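Local structure of alpha-1,2-mannosidase (Bacteroides thetaiotaomicron, 2WW2) at residues 280-285 / 614-619; 288-293 / 633-638; 549-554 / 604-609. The protein hydrolyses alpha-mannosides with inversion of configuration as a calcium-dependent member of glycoside hydrolase family 92, probably acting on alpha-1,2 linkages. All coordinates share one frame; numbering follows the deposited sequence.

Interaction 1: residues 280-285 / 614-619; sequences TDEQLR and LYNSGS
E282 and S617 join the first turn of helix 281-294, capped by T280, whose OG1 accepts Q283 N, to the loop after helix 600-613 in the (alpha/alpha)6 catalytic domain. The tight part is a fork: the E282 carboxylate accepts S617 N at OE2 (2.7 Å) and S617 OG at OE1 (2.8 Å). Both donors come from the syn side, the hydroxyl 33° out of the carboxylate plane. A bend at chi2 (67°) turns the E282 chain so that its end reaches the loop, where OE2 also lies 3.0 Å from N616 CB. Serine fits because its small hydroxyl both gives and takes: OG also receives R285 NE, at a longer 3.3 Å. R285 NH2 meanwhile bridges to E282 OE1 at its anti lone pair, 2.9 Å away, so two donors grip that oxygen. An alanine here in place of E282 would probably leave S617 N and OG without their acceptor and R285 without its charge mate, held across the contact by the long NE bond alone. Toward Y615 O the contact is looser and wetter: water 1 donates to that oxygen and only weakly to E282 OE2. The N616 amide folds the loop as an Asx turn: OD1 accepts G618 N at 2.9 Å.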
ATOM      1  N   THR A 280      -8.692  25.132  22.998  1.00  7.29           N
ATOM      2  CA  THR A 280      -9.903  25.391  22.198  1.00  7.51           C
ATOM      3  C   THR A 280     -11.100  24.591  22.745  1.00  7.24           C
ATOM      4  O   THR A 280     -10.920  23.616  23.473  1.00  6.18           O
ATOM      5  CB  THR A 280      -9.704  25.003  20.720  1.00  7.63           C
ATOM      6  OG1 THR A 280      -9.500  23.598  20.646  1.00  6.28           O
ATOM      7  CG2 THR A 280      -8.477  25.740  20.093  1.00  8.43           C
ATOM      8  N   ASP A 281     -12.322  25.003  22.411  1.00  6.82           N
ATOM      9  CA  ASP A 281     -13.488  24.185  22.775  1.00  7.54           C
ATOM     10  C   ASP A 281     -13.341  22.763  22.239  1.00  7.51           C
ATOM     11  O   ASP A 281     -13.714  21.792  22.889  1.00  7.05           O
ATOM     12  CB  ASP A 281     -14.778  24.804  22.226  1.00  7.59           C
ATOM     13  CG  ASP A 281     -15.189  26.036  22.988  1.00  9.42           C
ATOM     14  OD1 ASP A 281     -14.672  26.243  24.110  1.00  8.40           O
ATOM     15  OD2 ASP A 281     -16.026  26.795  22.461  1.00 11.83           O
ATOM     16  N   GLU A 282     -12.794  22.632  21.042  1.00  7.90           N
ATOM     17  CA  GLU A 282     -12.641  21.281  20.471  1.00  8.45           C
ATOM     18  C   GLU A 282     -11.688  20.406  21.318  1.00  7.95           C
ATOM     19  O   GLU A 282     -11.964  19.215  21.576  1.00  7.47           O
ATOM     20  CB  GLU A 282     -12.188  21.393  19.019  1.00  8.95           C
ATOM     21  CG  GLU A 282     -11.749  20.095  18.389  1.00 13.28           C
ATOM     22  CD  GLU A 282     -12.866  19.084  18.210  1.00 16.41           C
ATOM     23  OE1 GLU A 282     -14.053  19.401  18.416  1.00 16.24           O
ATOM     24  OE2 GLU A 282     -12.534  17.934  17.861  1.00 21.76           O
ATOM     25  N   GLN A 283     -10.582  20.997  21.756  1.00  7.24           N
ATOM     26  CA  GLN A 283      -9.651  20.298  22.643  1.00  7.34           C
ATOM     27  C   GLN A 283     -10.285  19.923  23.987  1.00  7.17           C
ATOM     28  O   GLN A 283     -10.078  18.827  24.502  1.00  7.99           O
ATOM     29  CB  GLN A 283      -8.393  21.162  22.861  1.00  7.67           C
ATOM     30  CG  GLN A 283      -7.506  21.279  21.589  1.00  8.59           C
ATOM     31  CD  GLN A 283      -6.336  22.244  21.766  1.00  9.73           C
ATOM     32  OE1 GLN A 283      -6.461  23.287  22.418  1.00  8.49           O
ATOM     33  NE2 GLN A 283      -5.192  21.906  21.170  1.00  9.30           N
ATOM     34  N   LEU A 284     -11.022  20.854  24.589  1.00  6.61           N
ATOM     35  CA  LEU A 284     -11.698  20.582  25.852  1.00  6.44           C
ATOM     36  C   LEU A 284     -12.734  19.446  25.660  1.00  6.27           C
ATOM     37  O   LEU A 284     -12.870  18.556  26.497  1.00  4.88           O
ATOM     38  CB  LEU A 284     -12.389  21.869  26.361  1.00  6.12           C
ATOM     39  CG  LEU A 284     -11.406  22.985  26.785  1.00  6.48           C
ATOM     40  CD1 LEU A 284     -12.069  24.354  26.939  1.00  5.18           C
ATOM     41  CD2 LEU A 284     -10.751  22.590  28.103  1.00  6.10           C
ATOM     42  N   ARG A 285     -13.483  19.496  24.568  1.00  6.49           N
ATOM     43  CA  ARG A 285     -14.429  18.395  24.286  1.00  6.74           C
ATOM     44  C   ARG A 285     -13.722  17.058  24.120  1.00  7.30           C
ATOM     45  O   ARG A 285     -14.184  16.030  24.630  1.00  7.68           O
ATOM     46  CB  ARG A 285     -15.282  18.723  23.059  1.00  7.88           C
ATOM     47  CG  ARG A 285     -16.238  19.891  23.351  1.00  9.59           C
ATOM     48  CD  ARG A 285     -17.204  20.110  22.226  1.00 16.29           C
ATOM     49  NE  ARG A 285     -16.527  20.316  20.963  1.00 19.98           N
ATOM     50  CZ  ARG A 285     -16.543  21.460  20.283  1.00 24.01           C
ATOM     51  NH1 ARG A 285     -17.210  22.510  20.761  1.00 22.14           N
ATOM     52  NH2 ARG A 285     -15.884  21.547  19.123  1.00 24.15           N
ATOM     53  N   LEU A 614      -4.976  12.848  15.012  1.00 12.83           N
ATOM     54  CA  LEU A 614      -5.704  11.589  15.124  1.00 12.56           C
ATOM     55  C   LEU A 614      -6.906  11.621  16.068  1.00 12.96           C
ATOM     56  O   LEU A 614      -7.480  10.563  16.389  1.00 12.13           O
ATOM     57  CB  LEU A 614      -4.749  10.492  15.577  1.00 13.05           C
ATOM     58  CG  LEU A 614      -3.627  10.185  14.580  1.00 13.85           C
ATOM     59  CD1 LEU A 614      -2.900   8.954  15.054  1.00 17.82           C
ATOM     60  CD2 LEU A 614      -4.183   9.980  13.151  1.00 16.76           C
ATOM     61  N   TYR A 615      -7.292  12.822  16.500  1.00 12.68           N
ATOM     62  CA  TYR A 615      -8.417  12.963  17.429  1.00 12.55           C
ATOM     63  C   TYR A 615      -9.314  14.132  17.070  1.00 12.69           C
ATOM     64  O   TYR A 615      -8.853  15.193  16.608  1.00 11.65           O
ATOM     65  CB  TYR A 615      -7.927  13.190  18.872  1.00 12.66           C
ATOM     66  CG  TYR A 615      -7.305  11.988  19.512  1.00 11.76           C
ATOM     67  CD1 TYR A 615      -8.081  11.072  20.202  1.00 12.33           C
ATOM     68  CD2 TYR A 615      -5.937  11.745  19.394  1.00 11.65           C
ATOM     69  CE1 TYR A 615      -7.509   9.958  20.781  1.00 11.10           C
ATOM     70  CE2 TYR A 615      -5.365  10.639  19.957  1.00 12.99           C
ATOM     71  CZ  TYR A 615      -6.142   9.745  20.645  1.00 11.85           C
ATOM     72  OH  TYR A 615      -5.550   8.632  21.220  1.00 11.41           O
ATOM     73  N   ASN A 616     -10.605  13.933  17.277  1.00 12.62           N
ATOM     74  CA  ASN A 616     -11.525  15.054  17.408  1.00 12.84           C
ATOM     75  C   ASN A 616     -12.697  14.625  18.293  1.00 12.39           C
ATOM     76  O   ASN A 616     -12.770  13.469  18.717  1.00 11.57           O
ATOM     77  CB  ASN A 616     -11.976  15.589  16.042  1.00 13.03           C
ATOM     78  CG  ASN A 616     -12.774  14.585  15.264  1.00 14.69           C
ATOM     79  OD1 ASN A 616     -13.900  14.243  15.634  1.00 13.58           O
ATOM     80  ND2 ASN A 616     -12.204  14.113  14.157  1.00 13.95           N
ATOM     81  N   SER A 617     -13.599  15.548  18.597  1.00 11.52           N
ATOM     82  CA  SER A 617     -14.633  15.247  19.564  1.00 11.53           C
ATOM     83  C   SER A 617     -15.934  14.761  18.926  1.00 11.68           C
ATOM     84  O   SER A 617     -16.915  14.529  19.641  1.00 11.48           O
ATOM     85  CB  SER A 617     -14.927  16.491  20.418  1.00 12.09           C
ATOM     86  OG  SER A 617     -15.627  17.452  19.631  1.00 11.25           O
ATOM     87  N   GLY A 618     -15.949  14.619  17.599  1.00 10.78           N
ATOM     88  CA  GLY A 618     -17.169  14.246  16.872  1.00 10.99           C
ATOM     89  C   GLY A 618     -17.329  12.740  16.695  1.00 11.43           C
ATOM     90  O   GLY A 618     -16.587  11.939  17.313  1.00 11.20           O
ATOM     91  N   SER A 619     -18.282  12.342  15.846  1.00 12.05           N
ATOM     92  CA  SER A 619     -18.641  10.926  15.726  1.00 13.01           C
ATOM     93  C   SER A 619     -17.515  10.077  15.155  1.00 13.36           C
ATOM     94  O   SER A 619     -17.464   8.881  15.408  1.00 14.23           O
ATOM     95  CB  SER A 619     -19.910  10.746  14.888  1.00 13.53           C
ATOM     96  OG  SER A 619     -19.720  11.221  13.583  1.00 15.15           O
TER
HETATM   97  O   HOH W   1      -9.312  17.917  16.885  1.00 21.18           O

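Interaction 2: residues 288-293 / 633-638; sequences YSCLYR and AWYVFS
C290 and L291 on helix 281-294 face Y635 and V636 on helix 632-640, where two helices of the (alpha/alpha)6 catalytic domain cross in a buried contact. The axes of the two short segments come within 8.5 Å at a signed angle of -128°, and L291 and V636 bring the backbones nearest. C290 can be followed outward atom by atom. Its CB rests against V636 CG2, 4.0 Å away. Its SG, turned beside the backbone N and anti to the carbonyl carbon (chi1 -70°), runs on to Y635, where it lies 3.9 Å from CB and also touches CG and CD2. The sulfur is 4.5 Å from the centroid of the Y635 ring and approaches it obliquely, 37° off the normal. Cysteine suits this place: it is slim enough for a close crossing, yet ends in a large, soft atom that can reach an aromatic ring. V636 works from the other helix. Its CG2 is 3.7 Å from L291 N and also meets L291 CB, so a single methyl lies against both backbone and side chain; a beta-branched residue puts that methyl close to its own helix. L341 of helix 338-345 packs on both L291 and V636. With only apolar and sulfur-aromatic contacts between the segments, cohesion here rests on dispersion and the exclusion of water, and thus on shape rather than on any directed bond.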
ATOM      1  N   TYR A 288     -12.327  15.936  27.774  1.00  6.55           N
ATOM      2  CA  TYR A 288     -13.323  15.497  28.747  1.00  7.11           C
ATOM      3  C   TYR A 288     -14.157  14.328  28.255  1.00  6.81           C
ATOM      4  O   TYR A 288     -14.590  13.517  29.049  1.00  6.74           O
ATOM      5  CB  TYR A 288     -14.179  16.688  29.239  1.00  6.79           C
ATOM      6  CG  TYR A 288     -13.336  17.518  30.186  1.00  6.71           C
ATOM      7  CD1 TYR A 288     -12.954  16.990  31.422  1.00  6.48           C
ATOM      8  CD2 TYR A 288     -12.862  18.781  29.825  1.00  7.06           C
ATOM      9  CE1 TYR A 288     -12.145  17.706  32.300  1.00  7.73           C
ATOM     10  CE2 TYR A 288     -12.041  19.502  30.691  1.00  7.40           C
ATOM     11  CZ  TYR A 288     -11.693  18.951  31.931  1.00  7.21           C
ATOM     12  OH  TYR A 288     -10.879  19.644  32.810  1.00  6.94           O
ATOM     13  N   SER A 289     -14.373  14.235  26.951  1.00  7.51           N
ATOM     14  CA  SER A 289     -15.012  13.029  26.394  1.00  7.38           C
ATOM     15  C   SER A 289     -14.162  11.789  26.640  1.00  7.77           C
ATOM     16  O   SER A 289     -14.681  10.758  27.073  1.00  7.39           O
ATOM     17  CB  SER A 289     -15.276  13.205  24.903  1.00  8.05           C
ATOM     18  OG  SER A 289     -16.186  14.286  24.667  1.00  9.47           O
ATOM     19  N   CYS A 290     -12.858  11.884  26.374  1.00  7.17           N
ATOM     20  CA  CYS A 290     -11.959  10.755  26.665  1.00  7.87           C
ATOM     21  C   CYS A 290     -11.952  10.436  28.149  1.00  7.75           C
ATOM     22  O   CYS A 290     -11.912   9.260  28.531  1.00  8.39           O
ATOM     23  CB  CYS A 290     -10.523  11.049  26.178  1.00  7.49           C
ATOM     24  SG  CYS A 290     -10.363  11.068  24.385  1.00 10.52           S
ATOM     25  N   LEU A 291     -11.987  11.468  28.999  1.00  7.58           N
ATOM     26  CA  LEU A 291     -11.964  11.220  30.437  1.00  7.43           C
ATOM     27  C   LEU A 291     -13.269  10.527  30.860  1.00  7.82           C
ATOM     28  O   LEU A 291     -13.254   9.559  31.628  1.00  7.98           O
ATOM     29  CB  LEU A 291     -11.730  12.524  31.238  1.00  6.65           C
ATOM     30  CG  LEU A 291     -11.609  12.426  32.774  1.00  8.38           C
ATOM     31  CD1 LEU A 291     -10.514  11.394  33.207  1.00  7.57           C
ATOM     32  CD2 LEU A 291     -11.364  13.790  33.409  1.00  6.41           C
ATOM     33  N   TYR A 292     -14.402  11.017  30.362  1.00  7.59           N
ATOM     34  CA  TYR A 292     -15.685  10.350  30.644  1.00  8.44           C
ATOM     35  C   TYR A 292     -15.624   8.869  30.290  1.00  9.36           C
ATOM     36  O   TYR A 292     -16.018   8.009  31.093  1.00  9.08           O
ATOM     37  CB  TYR A 292     -16.810  11.054  29.865  1.00  7.92           C
ATOM     38  CG  TYR A 292     -17.920  10.174  29.347  1.00  8.27           C
ATOM     39  CD1 TYR A 292     -18.995   9.824  30.167  1.00  9.64           C
ATOM     40  CD2 TYR A 292     -17.931   9.738  28.021  1.00  8.69           C
ATOM     41  CE1 TYR A 292     -20.048   9.025  29.685  1.00  9.08           C
ATOM     42  CE2 TYR A 292     -18.982   8.943  27.527  1.00  9.76           C
ATOM     43  CZ  TYR A 292     -20.035   8.605  28.366  1.00  8.86           C
ATOM     44  OH  TYR A 292     -21.063   7.820  27.889  1.00  9.27           O
ATOM     45  N   ARG A 293     -15.100   8.572  29.102  1.00 10.02           N
ATOM     46  CA  ARG A 293     -15.028   7.196  28.626  1.00 11.97           C
ATOM     47  C   ARG A 293     -14.163   6.391  29.584  1.00 12.04           C
ATOM     48  O   ARG A 293     -14.426   5.223  29.862  1.00 11.54           O
ATOM     49  CB  ARG A 293     -14.472   7.154  27.185  1.00 12.79           C
ATOM     50  CG  ARG A 293     -14.637   5.819  26.466  1.00 18.17           C
ATOM     51  CD  ARG A 293     -14.116   5.846  25.010  1.00 22.39           C
ATOM     52  NE  ARG A 293     -14.224   4.532  24.372  1.00 26.95           N
ATOM     53  CZ  ARG A 293     -14.894   4.288  23.245  1.00 28.07           C
ATOM     54  NH1 ARG A 293     -14.931   3.058  22.749  1.00 28.08           N
ATOM     55  NH2 ARG A 293     -15.516   5.275  22.598  1.00 26.34           N
ATOM     56  N   ALA A 633      -7.577   6.853  27.781  1.00 10.16           N
ATOM     57  CA  ALA A 633      -6.678   7.219  28.881  1.00  9.85           C
ATOM     58  C   ALA A 633      -5.325   7.706  28.358  1.00  9.10           C
ATOM     59  O   ALA A 633      -4.672   8.578  28.965  1.00  8.78           O
ATOM     60  CB  ALA A 633      -6.484   6.016  29.811  1.00  9.24           C
ATOM     61  N   TRP A 634      -4.911   7.142  27.226  1.00  8.90           N
ATOM     62  CA  TRP A 634      -3.691   7.574  26.560  1.00  9.08           C
ATOM     63  C   TRP A 634      -3.812   9.071  26.234  1.00  9.07           C
ATOM     64  O   TRP A 634      -2.885   9.863  26.446  1.00  8.63           O
ATOM     65  CB  TRP A 634      -3.477   6.760  25.277  1.00  9.57           C
ATOM     66  CG  TRP A 634      -2.185   7.053  24.566  1.00 10.06           C
ATOM     67  CD1 TRP A 634      -1.024   6.331  24.645  1.00 12.52           C
ATOM     68  CD2 TRP A 634      -1.921   8.140  23.667  1.00 10.08           C
ATOM     69  NE1 TRP A 634      -0.058   6.903  23.850  1.00 13.11           N
ATOM     70  CE2 TRP A 634      -0.584   8.009  23.236  1.00 11.38           C
ATOM     71  CE3 TRP A 634      -2.693   9.197  23.166  1.00  9.39           C
ATOM     72  CZ2 TRP A 634       0.005   8.906  22.338  1.00 12.57           C
ATOM     73  CZ3 TRP A 634      -2.098  10.092  22.292  1.00 10.93           C
ATOM     74  CH2 TRP A 634      -0.773   9.939  21.880  1.00  9.87           C
ATOM     75  N   TYR A 635      -4.977   9.467  25.755  1.00  8.66           N
ATOM     76  CA  TYR A 635      -5.163  10.879  25.396  1.00  8.60           C
ATOM     77  C   TYR A 635      -5.175  11.758  26.651  1.00  8.69           C
ATOM     78  O   TYR A 635      -4.577  12.838  26.669  1.00  8.68           O
ATOM     79  CB  TYR A 635      -6.447  11.059  24.592  1.00  8.40           C
ATOM     80  CG  TYR A 635      -6.662  12.485  24.087  1.00  8.68           C
ATOM     81  CD1 TYR A 635      -6.281  12.858  22.789  1.00  8.05           C
ATOM     82  CD2 TYR A 635      -7.231  13.446  24.900  1.00  7.70           C
ATOM     83  CE1 TYR A 635      -6.470  14.162  22.323  1.00  8.31           C
ATOM     84  CE2 TYR A 635      -7.418  14.766  24.435  1.00  8.72           C
ATOM     85  CZ  TYR A 635      -7.036  15.101  23.160  1.00  8.89           C
ATOM     86  OH  TYR A 635      -7.241  16.371  22.702  1.00  7.25           O
ATOM     87  N   VAL A 636      -5.843  11.302  27.705  1.00  8.53           N
ATOM     88  CA  VAL A 636      -5.899  12.095  28.947  1.00  8.75           C
ATOM     89  C   VAL A 636      -4.501  12.324  29.514  1.00  8.72           C
ATOM     90  O   VAL A 636      -4.097  13.455  29.762  1.00  8.52           O
ATOM     91  CB  VAL A 636      -6.834  11.445  29.997  1.00  8.62           C
ATOM     92  CG1 VAL A 636      -6.721  12.168  31.337  1.00  8.22           C
ATOM     93  CG2 VAL A 636      -8.278  11.507  29.496  1.00  7.51           C
ATOM     94  N   PHE A 637      -3.766  11.249  29.724  1.00  8.53           N
ATOM     95  CA  PHE A 637      -2.385  11.382  30.175  1.00  9.28           C
ATOM     96  C   PHE A 637      -1.585  12.293  29.234  1.00  8.79           C
ATOM     97  O   PHE A 637      -0.957  13.245  29.677  1.00  9.07           O
ATOM     98  CB  PHE A 637      -1.723  10.007  30.237  1.00  9.06           C
ATOM     99  CG  PHE A 637      -1.816   9.350  31.586  1.00  9.52           C
ATOM    100  CD1 PHE A 637      -1.191   9.921  32.691  1.00  9.29           C
ATOM    101  CD2 PHE A 637      -2.519   8.160  31.749  1.00  9.94           C
ATOM    102  CE1 PHE A 637      -1.276   9.315  33.952  1.00  8.73           C
ATOM    103  CE2 PHE A 637      -2.618   7.550  32.996  1.00  9.67           C
ATOM    104  CZ  PHE A 637      -1.978   8.115  34.092  1.00  8.62           C
ATOM    105  N   SER A 638      -1.598  11.986  27.939  1.00  9.09           N
ATOM    106  CA  SER A 638      -0.755  12.728  26.993  1.00  9.54           C
ATOM    107  C   SER A 638      -1.072  14.221  26.970  1.00  9.24           C
ATOM    108  O   SER A 638      -0.157  15.052  26.895  1.00  9.64           O
ATOM    109  CB  SER A 638      -0.821  12.121  25.582  1.00  8.90           C
ATOM    110  OG  SER A 638      -0.256  10.819  25.596  1.00 10.62           O
TER

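Interaction 3: residues 549-554 / 604-609; sequences SMFVAP and QYHLRN
H606, which meets F551 across this contact, is carried on a helical turn closed by the bond from N609 N to Y605 O, 2.9 Å long. That turn belongs to helix 600-613 of the catalytic domain, an (alpha/alpha)6 fold, and its partner is the segment 549-554, part of which lies on helix 540-551. The contact is small and near the surface, and nearly all of it is one imidazole against one benzyl group. F551 CB lies over a face of the H606 ring, 3.4 Å from its centroid and 24° off the normal, a CH-pi contact. It is displaced toward the rim, so that CE1 is the ring atom closest to it, at 3.2 Å, with ND1 scarcely farther. The two rings meet obliquely, centroids 5.0 Å apart and planes at 37°. After touching with its CB, the F551 side chain leads away at its end. Beyond the segments the F551 ring packs edge-to-face with Y580 and touches I591 and Y594. Phenylalanine suits the position by joining these neighbours to the histidine, while its CB makes the direct touch. Histidine offers a flat ring, thin enough to slip between two groups. With CG anti to its carbonyl carbon (chi1 -70°), the imidazole projects toward F551 while its opposite face rests on Y605, whose CD2 stands 3.7 Å from the imidazole plane. At the rim of the ring, F551 O comes within 3.2 Å of H606 CE1.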
ATOM      1  N   SER A 549      11.399   5.668  11.791  1.00 27.91           N
ATOM      2  CA  SER A 549      10.795   4.963  10.652  1.00 29.14           C
ATOM      3  C   SER A 549       9.329   4.594  10.903  1.00 30.30           C
ATOM      4  O   SER A 549       8.647   4.046  10.025  1.00 30.40           O
ATOM      5  CB  SER A 549      11.608   3.719  10.279  1.00 29.27           C
ATOM      6  OG  SER A 549      11.371   2.648  11.181  1.00 29.58           O
ATOM      7  N   MET A 550       8.836   4.896  12.098  1.00 31.10           N
ATOM      8  CA  MET A 550       7.424   4.700  12.384  1.00 32.33           C
ATOM      9  C   MET A 550       6.644   5.990  12.236  1.00 32.53           C
ATOM     10  O   MET A 550       5.516   5.973  11.756  1.00 32.84           O
ATOM     11  CB  MET A 550       7.215   4.147  13.790  1.00 32.48           C
ATOM     12  CG  MET A 550       7.280   2.642  13.887  1.00 35.37           C
ATOM     13  SD  MET A 550       6.576   2.108  15.459  1.00 42.44           S
ATOM     14  CE  MET A 550       6.085   0.425  15.087  1.00 40.41           C
ATOM     15  N   PHE A 551       7.243   7.105  12.645  1.00 33.16           N
ATOM     16  CA  PHE A 551       6.542   8.393  12.677  1.00 34.05           C
ATOM     17  C   PHE A 551       6.977   9.379  11.594  1.00 35.18           C
ATOM     18  O   PHE A 551       6.648  10.567  11.668  1.00 35.44           O
ATOM     19  CB  PHE A 551       6.748   9.076  14.025  1.00 33.61           C
ATOM     20  CG  PHE A 551       6.586   8.169  15.192  1.00 32.32           C
ATOM     21  CD1 PHE A 551       5.361   7.602  15.477  1.00 31.06           C
ATOM     22  CD2 PHE A 551       7.658   7.894  16.019  1.00 30.41           C
ATOM     23  CE1 PHE A 551       5.210   6.768  16.563  1.00 31.01           C
ATOM     24  CE2 PHE A 551       7.513   7.061  17.103  1.00 29.38           C
ATOM     25  CZ  PHE A 551       6.289   6.491  17.377  1.00 29.70           C
ATOM     26  N   VAL A 552       7.718   8.898  10.602  1.00 36.28           N
ATOM     27  CA  VAL A 552       8.319   9.773   9.591  1.00 37.51           C
ATOM     28  C   VAL A 552       7.330  10.709   8.887  1.00 38.03           C
ATOM     29  O   VAL A 552       6.184  10.349   8.634  1.00 38.26           O
ATOM     30  CB  VAL A 552       9.064   8.951   8.508  1.00 37.83           C
ATOM     31  N   ALA A 553       7.798  11.911   8.553  1.00 38.66           N
ATOM     32  CA  ALA A 553       6.997  12.864   7.789  1.00 38.73           C
ATOM     33  C   ALA A 553       6.684  12.329   6.384  1.00 38.68           C
ATOM     34  O   ALA A 553       7.388  11.454   5.866  1.00 38.87           O
ATOM     35  CB  ALA A 553       7.705  14.224   7.706  1.00 38.89           C
ATOM     36  N   PRO A 554       5.610  12.845   5.770  1.00 38.10           N
ATOM     37  CA  PRO A 554       5.298  12.465   4.400  1.00 37.55           C
ATOM     38  C   PRO A 554       6.344  13.000   3.416  1.00 36.86           C
ATOM     39  O   PRO A 554       6.951  14.048   3.659  1.00 36.89           O
ATOM     40  CB  PRO A 554       3.953  13.154   4.158  1.00 37.69           C
ATOM     41  N   GLN A 604       8.208  14.989  22.087  1.00 11.46           N
ATOM     42  CA  GLN A 604       7.399  16.191  22.177  1.00 11.39           C
ATOM     43  C   GLN A 604       6.724  16.501  20.831  1.00 12.15           C
ATOM     44  O   GLN A 604       5.519  16.792  20.780  1.00 11.92           O
ATOM     45  CB  GLN A 604       8.269  17.367  22.625  1.00 11.35           C
ATOM     46  CG  GLN A 604       8.736  17.264  24.082  1.00  9.87           C
ATOM     47  CD  GLN A 604      10.063  17.987  24.341  1.00 10.35           C
ATOM     48  OE1 GLN A 604      10.437  18.936  23.633  1.00  9.09           O
ATOM     49  NE2 GLN A 604      10.781  17.537  25.367  1.00  9.53           N
ATOM     50  N   TYR A 605       7.492  16.435  19.746  1.00 12.26           N
ATOM     51  CA  TYR A 605       6.938  16.741  18.427  1.00 12.89           C
ATOM     52  C   TYR A 605       5.853  15.746  18.020  1.00 13.13           C
ATOM     53  O   TYR A 605       4.742  16.148  17.665  1.00 13.30           O
ATOM     54  CB  TYR A 605       8.020  16.777  17.341  1.00 13.41           C
ATOM     55  CG  TYR A 605       7.420  16.930  15.970  1.00 15.26           C
ATOM     56  CD1 TYR A 605       7.005  18.177  15.509  1.00 17.26           C
ATOM     57  CD2 TYR A 605       7.207  15.823  15.163  1.00 18.22           C
ATOM     58  CE1 TYR A 605       6.428  18.325  14.249  1.00 21.89           C
ATOM     59  CE2 TYR A 605       6.621  15.953  13.907  1.00 21.53           C
ATOM     60  CZ  TYR A 605       6.236  17.202  13.459  1.00 23.33           C
ATOM     61  OH  TYR A 605       5.658  17.317  12.213  1.00 27.27           O
ATOM     62  N   HIS A 606       6.184  14.460  18.052  1.00 12.76           N
ATOM     63  CA  HIS A 606       5.283  13.420  17.555  1.00 13.63           C
ATOM     64  C   HIS A 606       4.019  13.268  18.382  1.00 13.37           C
ATOM     65  O   HIS A 606       2.930  13.062  17.845  1.00 13.54           O
ATOM     66  CB  HIS A 606       6.005  12.080  17.453  1.00 13.75           C
ATOM     67  CG  HIS A 606       7.021  12.043  16.355  1.00 16.63           C
ATOM     68  ND1 HIS A 606       6.679  12.173  15.026  1.00 16.91           N
ATOM     69  CD2 HIS A 606       8.370  11.906  16.387  1.00 16.79           C
ATOM     70  CE1 HIS A 606       7.774  12.115  14.286  1.00 18.28           C
ATOM     71  NE2 HIS A 606       8.813  11.953  15.088  1.00 17.62           N
ATOM     72  N   LEU A 607       4.166  13.364  19.693  1.00 12.58           N
ATOM     73  CA  LEU A 607       3.028  13.320  20.582  1.00 12.92           C
ATOM     74  C   LEU A 607       2.043  14.446  20.242  1.00 12.22           C
ATOM     75  O   LEU A 607       0.837  14.219  20.061  1.00 11.07           O
ATOM     76  CB  LEU A 607       3.555  13.473  22.009  1.00 13.79           C
ATOM     77  CG  LEU A 607       2.634  13.175  23.170  1.00 17.37           C
ATOM     78  CD1 LEU A 607       1.649  14.324  23.265  1.00 18.93           C
ATOM     79  CD2 LEU A 607       1.942  11.805  22.999  1.00 18.36           C
ATOM     80  N   ARG A 608       2.546  15.669  20.143  1.00 11.16           N
ATOM     81  CA  ARG A 608       1.651  16.774  19.828  1.00 11.11           C
ATOM     82  C   ARG A 608       1.036  16.608  18.433  1.00 11.68           C
ATOM     83  O   ARG A 608      -0.123  16.925  18.217  1.00 11.62           O
ATOM     84  CB  ARG A 608       2.368  18.121  19.997  1.00 11.18           C
ATOM     85  CG  ARG A 608       2.789  18.354  21.478  1.00  9.91           C
ATOM     86  CD  ARG A 608       1.569  18.637  22.356  1.00 11.21           C
ATOM     87  NE  ARG A 608       0.899  19.856  21.890  1.00 10.61           N
ATOM     88  CZ  ARG A 608       1.312  21.084  22.194  1.00 11.16           C
ATOM     89  NH1 ARG A 608       2.366  21.258  22.979  1.00  8.74           N
ATOM     90  NH2 ARG A 608       0.678  22.147  21.713  1.00 11.62           N
ATOM     91  N   ASN A 609       1.802  16.059  17.502  1.00 11.85           N
ATOM     92  CA  ASN A 609       1.289  15.814  16.149  1.00 12.19           C
ATOM     93  C   ASN A 609       0.129  14.793  16.182  1.00 11.62           C
ATOM     94  O   ASN A 609      -0.936  15.027  15.599  1.00 10.90           O
ATOM     95  CB  ASN A 609       2.437  15.343  15.256  1.00 13.28           C
ATOM     96  CG  ASN A 609       2.158  15.531  13.788  1.00 17.35           C
ATOM     97  OD1 ASN A 609       1.548  16.515  13.365  1.00 20.41           O
ATOM     98  ND2 ASN A 609       2.627  14.585  12.986  1.00 21.73           N
TER

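In the fold
Interactions 1 and 2 share helix 281-294, their centres 11 Å apart, and their segments alternate along the chain. They touch where the rings of Y615 and Y635 meet, with Y615 CG 3.5 Å from Y635 CD1. Interaction 3 is nested inside the loops closed by the other two, its centre about 20 Å from each; it reaches interaction 2 through L607, whose CD2 lies 3.5 Å from W634 CH2. Between 614-619 and 633-638 runs the loop supplying Y622, G624 and D627 to a sodium site that S19 completes. C290 packs on Y622 and Y615 on D627; a bound sodium lies about 12 Å from the C290 side chain and one about 10 Å from that of N616.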